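Local coordinates for nucleosome assembly protein 1, putative (Plasmodium falciparum, PDB 3FS3) that probably acts as a histone chaperone of the nucleosome assembly protein family, binding histones and chromatin in the malaria parasite, at residues E135-L140 / D235-F240; F158-Y163 / E272-I277; E113-A118 / E279-Y284. All blocks are in the same frame, centred on the assembly; numbering follows the deposited sequence.

Interaction 1. Residues E135-L140 / D235-F240; sequences EILVYL and DSFFHF
Ser236 OG accepts the backbone N-H of Phe238, the residue whose ring packs on Ile136. The bond is 3.1 Å from Phe238 N to Ser236 OG, with an N-H...O angle of 148°, and it closes an ST turn. The same OG is hydrogen-bonded to Asp133 OD1, and the other oxygen of that carboxylate, OD2, bonds to Phe237 N. One acidic side chain of helix 131-137 thus holds the start of the 3-10 segment 237-240.

Across the contact all touching groups are apolar and buried. Ile136 CG2 comes within 3.3 Å of Phe238 CZ, which is tight for two carbons. Ile136 CB lies 3.8 Å from Phe238 CE2. The CG2 branch lies opposite the backbone N across the CA-CB bond, while CG1 lies beside that N (chi1 -57°). This sets CB and CG2 against the ring at an oblique slant, with CD1 of the longer branch also near Phe238 CE2.

This is the part of the alpha/beta NAP domain where helix 131-137 meets the loop between strand 192-197 and helix 260-289. The chain then bends in a type I turn, Leu137 to Leu140, and enters strand 140-147.

Leu137 uses one methyl for two rings. Its CD2 is 3.9 Å from Phe238 CZ and 4.0 Å from Phe237 CD2. The Leu137 side chain runs about at right angles to that of Phe237. The two rings also meet each other: Phe237 CD2 sits over the centre of one face of Phe238, 4.0 Å above its plane. Phe238 further touches Phe164 of strand 158-164.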
loop_
_atom_site.group_PDB
_atom_site.type_symbol
_atom_site.label_atom_id
_atom_site.label_comp_id
_atom_site.label_asym_id
_atom_site.label_seq_id
_atom_site.Cartn_x
_atom_site.Cartn_y
_atom_site.Cartn_z
ATOM N N GLU A 135 -4.335 -33.260 1.378
ATOM C CA GLU A 135 -5.331 -34.184 1.902
ATOM C C GLU A 135 -6.068 -33.560 3.077
ATOM O O GLU A 135 -7.169 -33.983 3.422
ATOM C CB GLU A 135 -4.696 -35.525 2.306
ATOM C CG GLU A 135 -3.569 -35.459 3.312
ATOM C CD GLU A 135 -2.855 -36.799 3.449
ATOM O OE1 GLU A 135 -2.371 -37.325 2.418
ATOM O OE2 GLU A 135 -2.775 -37.328 4.578
ATOM N N ILE A 136 -5.475 -32.534 3.675
ATOM C CA ILE A 136 -6.123 -31.864 4.794
ATOM C C ILE A 136 -6.998 -30.708 4.282
ATOM O O ILE A 136 -8.140 -30.525 4.724
ATOM C CB ILE A 136 -5.075 -31.326 5.800
ATOM C CG1 ILE A 136 -4.186 -32.477 6.278
ATOM C CG2 ILE A 136 -5.769 -30.713 7.023
ATOM C CD1 ILE A 136 -3.026 -32.031 7.154
ATOM N N LEU A 137 -6.476 -29.961 3.318
ATOM C CA LEU A 137 -7.176 -28.811 2.767
ATOM C C LEU A 137 -8.479 -29.138 2.023
ATOM O O LEU A 137 -9.333 -28.269 1.847
ATOM C CB LEU A 137 -6.214 -28.013 1.872
ATOM C CG LEU A 137 -5.042 -27.349 2.609
ATOM C CD1 LEU A 137 -4.031 -26.817 1.592
ATOM C CD2 LEU A 137 -5.565 -26.206 3.512
ATOM N N VAL A 138 -8.637 -30.385 1.593
ATOM C CA VAL A 138 -9.855 -30.785 0.906
ATOM C C VAL A 138 -11.047 -30.775 1.874
ATOM O O VAL A 138 -12.196 -30.843 1.447
ATOM C CB VAL A 138 -9.731 -32.202 0.285
ATOM C CG1 VAL A 138 -8.634 -32.212 -0.791
ATOM C CG2 VAL A 138 -9.435 -33.228 1.371
ATOM N N TYR A 139 -10.769 -30.696 3.172
ATOM C CA TYR A 139 -11.827 -30.658 4.181
ATOM C C TYR A 139 -12.238 -29.216 4.479
ATOM O O TYR A 139 -13.146 -28.968 5.267
ATOM C CB TYR A 139 -11.345 -31.326 5.472
ATOM C CG TYR A 139 -11.291 -32.834 5.375
ATOM C CD1 TYR A 139 -12.421 -33.604 5.647
ATOM C CD2 TYR A 139 -10.130 -33.492 4.954
ATOM C CE1 TYR A 139 -12.407 -34.989 5.502
ATOM C CE2 TYR A 139 -10.104 -34.886 4.799
ATOM C CZ TYR A 139 -11.251 -35.624 5.074
ATOM O OH TYR A 139 -11.275 -36.988 4.886
ATOM N N LEU A 140 -11.566 -28.267 3.838
ATOM C CA LEU A 140 -11.847 -26.854 4.049
ATOM C C LEU A 140 -13.264 -26.505 3.549
ATOM O O LEU A 140 -13.615 -26.796 2.403
ATOM C CB LEU A 140 -10.759 -26.029 3.336
ATOM C CG LEU A 140 -10.348 -24.658 3.887
ATOM C CD1 LEU A 140 -10.229 -24.707 5.403
ATOM C CD2 LEU A 140 -9.027 -24.228 3.258
ATOM N N ASP A 235 8.253 -28.823 6.340
ATOM C CA ASP A 235 7.488 -27.704 5.815
ATOM C C ASP A 235 6.024 -28.056 5.589
ATOM O O ASP A 235 5.692 -29.151 5.134
ATOM C CB ASP A 235 8.111 -27.221 4.510
ATOM C CG ASP A 235 9.490 -26.632 4.712
ATOM O OD1 ASP A 235 9.611 -25.690 5.523
ATOM O OD2 ASP A 235 10.447 -27.108 4.063
ATOM N N SER A 236 5.146 -27.115 5.910
ATOM C CA SER A 236 3.719 -27.328 5.746
ATOM C C SER A 236 2.952 -26.027 5.834
ATOM O O SER A 236 3.339 -25.103 6.557
ATOM C CB SER A 236 3.199 -28.274 6.822
ATOM O OG SER A 236 1.783 -28.228 6.881
ATOM N N PHE A 237 1.852 -25.960 5.097
ATOM C CA PHE A 237 1.024 -24.777 5.113
ATOM C C PHE A 237 0.558 -24.472 6.534
ATOM O O PHE A 237 0.424 -23.318 6.928
ATOM C CB PHE A 237 -0.214 -24.983 4.240
ATOM C CG PHE A 237 -1.279 -23.963 4.478
ATOM C CD1 PHE A 237 -1.106 -22.650 4.053
ATOM C CD2 PHE A 237 -2.436 -24.295 5.170
ATOM C CE1 PHE A 237 -2.072 -21.682 4.313
ATOM C CE2 PHE A 237 -3.405 -23.335 5.434
ATOM C CZ PHE A 237 -3.224 -22.027 5.006
ATOM N N PHE A 238 0.310 -25.521 7.304
ATOM C CA PHE A 238 -0.200 -25.353 8.650
ATOM C C PHE A 238 0.738 -24.694 9.656
ATOM O O PHE A 238 0.368 -24.457 10.808
ATOM C CB PHE A 238 -0.745 -26.703 9.120
ATOM C CG PHE A 238 -1.962 -27.138 8.344
ATOM C CD1 PHE A 238 -3.236 -26.742 8.743
ATOM C CD2 PHE A 238 -1.827 -27.866 7.160
ATOM C CE1 PHE A 238 -4.365 -27.061 7.971
ATOM C CE2 PHE A 238 -2.940 -28.192 6.380
ATOM C CZ PHE A 238 -4.217 -27.787 6.786
ATOM N N HIS A 239 1.943 -24.362 9.202
ATOM C CA HIS A 239 2.899 -23.664 10.048
ATOM C C HIS A 239 2.394 -22.229 10.140
ATOM O O HIS A 239 2.874 -21.438 10.946
ATOM C CB HIS A 239 4.295 -23.698 9.425
ATOM C CG HIS A 239 5.093 -24.901 9.815
ATOM N ND1 HIS A 239 5.792 -25.661 8.903
ATOM C CD2 HIS A 239 5.307 -25.472 11.023
ATOM C CE1 HIS A 239 6.402 -26.650 9.533
ATOM N NE2 HIS A 239 6.124 -26.558 10.820
ATOM N N PHE A 240 1.417 -21.914 9.292
ATOM C CA PHE A 240 0.788 -20.600 9.256
ATOM C C PHE A 240 0.134 -20.329 10.610
ATOM O O PHE A 240 0.088 -19.196 11.081
ATOM C CB PHE A 240 -0.288 -20.578 8.160
ATOM C CG PHE A 240 -1.079 -19.294 8.095
ATOM C CD1 PHE A 240 -0.581 -18.184 7.420
ATOM C CD2 PHE A 240 -2.334 -19.204 8.696
ATOM C CE1 PHE A 240 -1.320 -16.998 7.340
ATOM C CE2 PHE A 240 -3.084 -18.019 8.623
ATOM C CZ PHE A 240 -2.573 -16.913 7.941
#

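Interaction 2. Residues F158-Y163 / E272-I277; sequences FILSFY and EVALTI
Leu160 and Phe162 of strand 158-163 pack on Ala274 and Ile277 of helix 272-277, in the helix-on-sheet core of the NAP fold. The helix lies across one face of the antiparallel sheet. Its axis passes 9.9 Å from that of the strand, and the two directions differ by 77°.

The packing contacts across the interface are apolar side chains, with one backbone carbonyl among them. Leu160 CD1 lies 3.8 Å from Ala274 CB and 3.6 Å from Ala274 O. Its other methyl, CD2, faces Ile277 CG2 more loosely. The small side chain of Ala274 lets the leucine methyl come close to the helix backbone.

One contact involves a ring edge. The side chains of Phe162 and Ile277 come from opposite directions. Ile277 CD1 stands at the edge of the phenyl ring, near its plane, 3.7 Å from Phe162 CZ. The extended outer torsion of Ile277 (chi2 179°) carries CD1 out to this point. Phe162 also makes an edge-to-face contact with Phe241, and Phe158 makes a cation-pi contact with Lys278.

Polar bonds stay within the helix. Glu272 O accepts twice from Thr276, from opposite faces of the carbonyl plane. The backbone Thr276 N is 3.1 Å away, and Thr276 OG1, tilted 30° from the plane, is 2.9 Å from Glu272 O.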
loop_
_atom_site.group_PDB
_atom_site.type_symbol
_atom_site.label_atom_id
_atom_site.label_comp_id
_atom_site.label_asym_id
_atom_site.label_seq_id
_atom_site.Cartn_x
_atom_site.Cartn_y
_atom_site.Cartn_z
ATOM N N PHE A 158 -7.315 -7.606 12.131
ATOM C CA PHE A 158 -8.237 -8.548 11.510
ATOM C C PHE A 158 -7.956 -9.994 11.906
ATOM O O PHE A 158 -6.873 -10.329 12.390
ATOM C CB PHE A 158 -8.187 -8.398 9.987
ATOM C CG PHE A 158 -6.870 -8.792 9.377
ATOM C CD1 PHE A 158 -6.646 -10.098 8.960
ATOM C CD2 PHE A 158 -5.852 -7.858 9.224
ATOM C CE1 PHE A 158 -5.430 -10.467 8.397
ATOM C CE2 PHE A 158 -4.632 -8.223 8.662
ATOM C CZ PHE A 158 -4.425 -9.533 8.248
ATOM N N ILE A 159 -8.945 -10.853 11.698
ATOM C CA ILE A 159 -8.803 -12.257 12.036
ATOM C C ILE A 159 -9.278 -13.152 10.900
ATOM O O ILE A 159 -10.402 -13.018 10.419
ATOM C CB ILE A 159 -9.565 -12.572 13.354
ATOM C CG1 ILE A 159 -9.621 -14.080 13.601
ATOM C CG2 ILE A 159 -10.942 -11.945 13.326
ATOM C CD1 ILE A 159 -10.834 -14.759 13.009
ATOM N N LEU A 160 -8.399 -14.050 10.459
ATOM C CA LEU A 160 -8.716 -14.987 9.385
ATOM C C LEU A 160 -9.205 -16.311 9.972
ATOM O O LEU A 160 -8.558 -16.882 10.844
ATOM C CB LEU A 160 -7.477 -15.241 8.530
ATOM C CG LEU A 160 -6.924 -14.064 7.734
ATOM C CD1 LEU A 160 -5.635 -14.506 7.044
ATOM C CD2 LEU A 160 -7.965 -13.577 6.718
ATOM N N SER A 161 -10.346 -16.799 9.500
ATOM C CA SER A 161 -10.886 -18.059 10.009
ATOM C C SER A 161 -10.985 -19.114 8.918
ATOM O O SER A 161 -11.469 -18.845 7.821
ATOM C CB SER A 161 -12.269 -17.842 10.631
ATOM O OG SER A 161 -12.193 -16.983 11.754
ATOM N N PHE A 162 -10.514 -20.313 9.238
ATOM C CA PHE A 162 -10.527 -21.451 8.327
ATOM C C PHE A 162 -11.460 -22.514 8.919
ATOM O O PHE A 162 -11.142 -23.140 9.933
ATOM C CB PHE A 162 -9.105 -21.995 8.177
ATOM C CG PHE A 162 -8.132 -20.998 7.594
ATOM C CD1 PHE A 162 -7.723 -21.096 6.266
ATOM C CD2 PHE A 162 -7.659 -19.942 8.362
ATOM C CE1 PHE A 162 -6.854 -20.155 5.714
ATOM C CE2 PHE A 162 -6.790 -18.995 7.821
ATOM C CZ PHE A 162 -6.387 -19.103 6.490
ATOM N N TYR A 163 -12.616 -22.697 8.289
ATOM C CA TYR A 163 -13.602 -23.656 8.763
ATOM C C TYR A 163 -13.384 -25.016 8.115
ATOM O O TYR A 163 -13.311 -25.129 6.890
ATOM C CB TYR A 163 -15.011 -23.139 8.459
ATOM C CG TYR A 163 -15.335 -21.846 9.177
ATOM C CD1 TYR A 163 -16.147 -21.833 10.315
ATOM C CD2 TYR A 163 -14.797 -20.635 8.741
ATOM C CE1 TYR A 163 -16.409 -20.642 11.004
ATOM C CE2 TYR A 163 -15.050 -19.451 9.418
ATOM C CZ TYR A 163 -15.851 -19.459 10.549
ATOM O OH TYR A 163 -16.055 -18.284 11.233
ATOM N N GLU A 272 2.467 -11.826 4.378
ATOM C CA GLU A 272 2.220 -11.732 2.945
ATOM C C GLU A 272 1.143 -12.741 2.569
ATOM O O GLU A 272 0.242 -12.450 1.782
ATOM C CB GLU A 272 3.503 -12.022 2.164
ATOM C CG GLU A 272 3.512 -11.443 0.757
ATOM C CD GLU A 272 4.694 -11.920 -0.063
ATOM O OE1 GLU A 272 5.818 -11.972 0.477
ATOM O OE2 GLU A 272 4.500 -12.234 -1.257
ATOM N N VAL A 273 1.242 -13.936 3.133
ATOM C CA VAL A 273 0.260 -14.980 2.859
ATOM C C VAL A 273 -1.113 -14.557 3.374
ATOM O O VAL A 273 -2.106 -14.654 2.662
ATOM C CB VAL A 273 0.649 -16.307 3.539
ATOM C CG1 VAL A 273 -0.482 -17.314 3.400
ATOM C CG2 VAL A 273 1.927 -16.851 2.915
ATOM N N ALA A 274 -1.150 -14.076 4.613
ATOM C CA ALA A 274 -2.392 -13.649 5.242
ATOM C C ALA A 274 -3.074 -12.562 4.440
ATOM O O ALA A 274 -4.294 -12.570 4.269
ATOM C CB ALA A 274 -2.113 -13.150 6.643
ATOM N N LEU A 275 -2.272 -11.625 3.955
ATOM C CA LEU A 275 -2.777 -10.509 3.178
ATOM C C LEU A 275 -3.383 -10.993 1.863
ATOM O O LEU A 275 -4.401 -10.480 1.413
ATOM C CB LEU A 275 -1.640 -9.525 2.894
ATOM C CG LEU A 275 -2.064 -8.083 2.621
ATOM C CD1 LEU A 275 -2.644 -7.473 3.896
ATOM C CD2 LEU A 275 -0.861 -7.278 2.163
ATOM N N THR A 276 -2.744 -11.982 1.250
ATOM C CA THR A 276 -3.220 -12.523 -0.012
ATOM C C THR A 276 -4.554 -13.239 0.179
ATOM O O THR A 276 -5.450 -13.127 -0.656
ATOM C CB THR A 276 -2.201 -13.508 -0.611
ATOM O OG1 THR A 276 -0.956 -12.832 -0.823
ATOM C CG2 THR A 276 -2.696 -14.054 -1.936
ATOM N N ILE A 277 -4.681 -13.975 1.276
ATOM C CA ILE A 277 -5.916 -14.690 1.551
ATOM C C ILE A 277 -7.024 -13.684 1.804
ATOM O O ILE A 277 -8.119 -13.796 1.267
ATOM C CB ILE A 277 -5.770 -15.613 2.783
ATOM C CG1 ILE A 277 -4.860 -16.793 2.431
ATOM C CG2 ILE A 277 -7.153 -16.089 3.252
ATOM C CD1 ILE A 277 -4.622 -17.767 3.570
#

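Interaction 3. Residues E113-A118 / E279-Y284; sequences EFWLRA and ERIIPY
Trp115 and Ala118 of helix 114-120 both meet Ile281 of helix 260-289. The segment reaches that residue through Glu279 and Arg280, which are exposed to solvent. Here the helix widens into a pi-type turn spanning 279-281. The side chain of Arg280 touches Tyr288 and Ile293. Its carbonyl still serves the helix: Tyr284 N bonds to Arg280 O at 3.1 Å.

Ile281 points at the short helix and splits its branches between two targets. With CG1 beside the backbone N (chi1 -55°), CG2 lies opposite that N and approaches the indole at its edge, near the ring plane, 4.2 Å from Trp115 CZ3. CD1, folded round by a chi2 of -66°, comes to 4.0 Å from Ala118 O. These are loose contacts.

Phe114 of the same helix covers the tryptophan: its CD2 sits over the centre of one indole face, 3.5 Å above the plane of Trp115. A weak hydrogen bond joins Trp115 NE1 to Asn141 O of strand 140-147. At the start of the helix, Glu113 holds the N-cap position and forms a salt bridge with Arg117, OE1 to NH2 at 2.9 Å.

The contact thus joins helix 114-120 to helix 260-289 inside the NAP domain, close to the long helix 49-99 that pairs the two subunits. Ile282 points away from the short helix and touches Cys145 of strand 140-147 and Tyr91 of the long helix. Pro283 has no N-H to give to the preceding turn, and the helix is kinked there. Pro283 also packs on Tyr65 of the second subunit. At Tyr284, Pro283 CB lies over one ring face, and the phenolic OH is hydrogen-bonded to Glu69 of the second subunit.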
loop_
_atom_site.group_PDB
_atom_site.type_symbol
_atom_site.label_atom_id
_atom_site.label_comp_id
_atom_site.label_asym_id
_atom_site.label_seq_id
_atom_site.Cartn_x
_atom_site.Cartn_y
_atom_site.Cartn_z
ATOM N N GLU A 113 -13.068 -29.866 -3.281
ATOM C CA GLU A 113 -11.759 -29.210 -3.311
ATOM C C GLU A 113 -11.749 -27.739 -3.697
ATOM O O GLU A 113 -10.699 -27.201 -4.069
ATOM C CB GLU A 113 -10.816 -29.978 -4.251
ATOM C CG GLU A 113 -10.990 -31.477 -4.176
ATOM C CD GLU A 113 -9.859 -32.245 -4.838
ATOM O OE1 GLU A 113 -9.236 -31.715 -5.788
ATOM O OE2 GLU A 113 -9.606 -33.391 -4.410
ATOM N N PHE A 114 -12.900 -27.079 -3.583
ATOM C CA PHE A 114 -12.996 -25.671 -3.947
ATOM C C PHE A 114 -11.894 -24.761 -3.424
ATOM O O PHE A 114 -11.238 -24.079 -4.200
ATOM C CB PHE A 114 -14.332 -25.073 -3.499
ATOM C CG PHE A 114 -14.458 -23.606 -3.818
ATOM C CD1 PHE A 114 -14.706 -23.184 -5.125
ATOM C CD2 PHE A 114 -14.267 -22.653 -2.827
ATOM C CE1 PHE A 114 -14.761 -21.826 -5.440
ATOM C CE2 PHE A 114 -14.320 -21.294 -3.123
ATOM C CZ PHE A 114 -14.569 -20.876 -4.443
ATOM N N TRP A 115 -11.705 -24.725 -2.111
ATOM C CA TRP A 115 -10.693 -23.842 -1.542
ATOM C C TRP A 115 -9.264 -24.290 -1.841
ATOM O O TRP A 115 -8.396 -23.456 -2.108
ATOM C CB TRP A 115 -10.899 -23.680 -0.028
ATOM C CG TRP A 115 -12.198 -23.038 0.311
ATOM C CD1 TRP A 115 -13.324 -23.660 0.772
ATOM C CD2 TRP A 115 -12.535 -21.652 0.168
ATOM N NE1 TRP A 115 -14.340 -22.747 0.922
ATOM C CE2 TRP A 115 -13.886 -21.509 0.556
ATOM C CE3 TRP A 115 -11.826 -20.517 -0.251
ATOM C CZ2 TRP A 115 -14.546 -20.275 0.541
ATOM C CZ3 TRP A 115 -12.479 -19.291 -0.266
ATOM C CH2 TRP A 115 -13.831 -19.181 0.130
ATOM N N LEU A 116 -9.014 -25.595 -1.804
ATOM C CA LEU A 116 -7.674 -26.074 -2.105
ATOM C C LEU A 116 -7.268 -25.580 -3.481
ATOM O O LEU A 116 -6.169 -25.052 -3.651
ATOM C CB LEU A 116 -7.600 -27.597 -2.090
ATOM C CG LEU A 116 -6.281 -28.132 -2.681
ATOM C CD1 LEU A 116 -5.095 -27.537 -1.920
ATOM C CD2 LEU A 116 -6.247 -29.659 -2.616
ATOM N N ARG A 117 -8.155 -25.737 -4.459
ATOM C CA ARG A 117 -7.838 -25.316 -5.816
ATOM C C ARG A 117 -7.714 -23.811 -5.957
ATOM O O ARG A 117 -6.842 -23.326 -6.670
ATOM C CB ARG A 117 -8.858 -25.881 -6.800
ATOM C CG ARG A 117 -8.705 -27.381 -6.952
ATOM C CD ARG A 117 -9.634 -27.985 -7.985
ATOM N NE ARG A 117 -9.560 -29.445 -7.954
ATOM C CZ ARG A 117 -10.422 -30.256 -8.560
ATOM N NH1 ARG A 117 -11.438 -29.755 -9.255
ATOM N NH2 ARG A 117 -10.273 -31.572 -8.463
ATOM N N ALA A 118 -8.572 -23.064 -5.271
ATOM C CA ALA A 118 -8.478 -21.613 -5.332
ATOM C C ALA A 118 -7.110 -21.217 -4.769
ATOM O O ALA A 118 -6.386 -20.428 -5.377
ATOM C CB ALA A 118 -9.604 -20.968 -4.510
ATOM N N GLU A 279 -7.169 -10.281 1.022
ATOM C CA GLU A 279 -7.512 -9.388 -0.078
ATOM C C GLU A 279 -7.711 -10.030 -1.443
ATOM O O GLU A 279 -8.324 -9.431 -2.321
ATOM C CB GLU A 279 -6.444 -8.304 -0.202
ATOM C CG GLU A 279 -6.101 -7.627 1.106
ATOM C CD GLU A 279 -5.191 -6.435 0.914
ATOM O OE1 GLU A 279 -4.089 -6.612 0.346
ATOM O OE2 GLU A 279 -5.580 -5.321 1.328
ATOM N N ARG A 280 -7.199 -11.241 -1.621
ATOM C CA ARG A 280 -7.298 -11.914 -2.907
ATOM C C ARG A 280 -8.169 -13.161 -2.954
ATOM O O ARG A 280 -9.134 -13.211 -3.712
ATOM C CB ARG A 280 -5.890 -12.242 -3.415
ATOM C CG ARG A 280 -5.238 -11.099 -4.193
ATOM C CD ARG A 280 -5.982 -10.893 -5.506
ATOM N NE ARG A 280 -5.265 -10.040 -6.447
ATOM C CZ ARG A 280 -5.572 -9.932 -7.737
ATOM N NH1 ARG A 280 -6.584 -10.624 -8.238
ATOM N NH2 ARG A 280 -4.862 -9.138 -8.527
ATOM N N ILE A 281 -7.826 -14.164 -2.153
ATOM C CA ILE A 281 -8.574 -15.416 -2.126
ATOM C C ILE A 281 -10.040 -15.221 -1.744
ATOM O O ILE A 281 -10.940 -15.664 -2.450
ATOM C CB ILE A 281 -7.936 -16.418 -1.134
ATOM C CG1 ILE A 281 -6.457 -16.620 -1.480
ATOM C CG2 ILE A 281 -8.676 -17.751 -1.174
ATOM C CD1 ILE A 281 -6.214 -17.301 -2.813
ATOM N N ILE A 282 -10.276 -14.554 -0.625
ATOM C CA ILE A 282 -11.634 -14.325 -0.145
ATOM C C ILE A 282 -12.504 -13.462 -1.081
ATOM O O ILE A 282 -13.645 -13.812 -1.371
ATOM C CB ILE A 282 -11.585 -13.719 1.282
ATOM C CG1 ILE A 282 -11.023 -14.765 2.254
ATOM C CG2 ILE A 282 -12.948 -13.245 1.714
ATOM C CD1 ILE A 282 -10.847 -14.279 3.672
ATOM N N PRO A 283 -11.975 -12.337 -1.581
ATOM C CA PRO A 283 -12.813 -11.515 -2.471
ATOM C C PRO A 283 -13.079 -12.102 -3.869
ATOM O O PRO A 283 -14.126 -11.828 -4.476
ATOM C CB PRO A 283 -12.038 -10.197 -2.559
ATOM C CG PRO A 283 -11.221 -10.165 -1.276
ATOM C CD PRO A 283 -10.764 -11.603 -1.168
ATOM N N TYR A 284 -12.142 -12.918 -4.363
ATOM C CA TYR A 284 -12.226 -13.496 -5.705
ATOM C C TYR A 284 -12.060 -15.018 -5.765
ATOM O O TYR A 284 -11.591 -15.548 -6.769
ATOM C CB TYR A 284 -11.134 -12.871 -6.581
ATOM C CG TYR A 284 -10.913 -11.387 -6.357
ATOM C CD1 TYR A 284 -11.959 -10.477 -6.493
ATOM C CD2 TYR A 284 -9.656 -10.895 -6.014
ATOM C CE1 TYR A 284 -11.764 -9.116 -6.297
ATOM C CE2 TYR A 284 -9.445 -9.535 -5.817
ATOM C CZ TYR A 284 -10.504 -8.650 -5.960
ATOM O OH TYR A 284 -10.301 -7.304 -5.776
#

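How the interactions relate
The three contacts lie in one NAP domain, with centres 11 to 14 Å apart. Interactions 2 and 3 share helix 260-289 and follow each other along it; its wider turn is closed by probable bonds from Ile281 N to Thr276 O and from Ile282 N to Ile277 O. Interaction 1 meets interaction 2 through Phe240, which touches Phe162, Leu160 and Ala274. It meets interaction 3 where Leu137 packs on Leu116. Along the chain, the loop closed by interaction 3 encloses the other two, whose segments alternate. Contacts between distant parts of the chain thus tie helices, loop and sheet into one core, with interaction 3 nearest the second subunit.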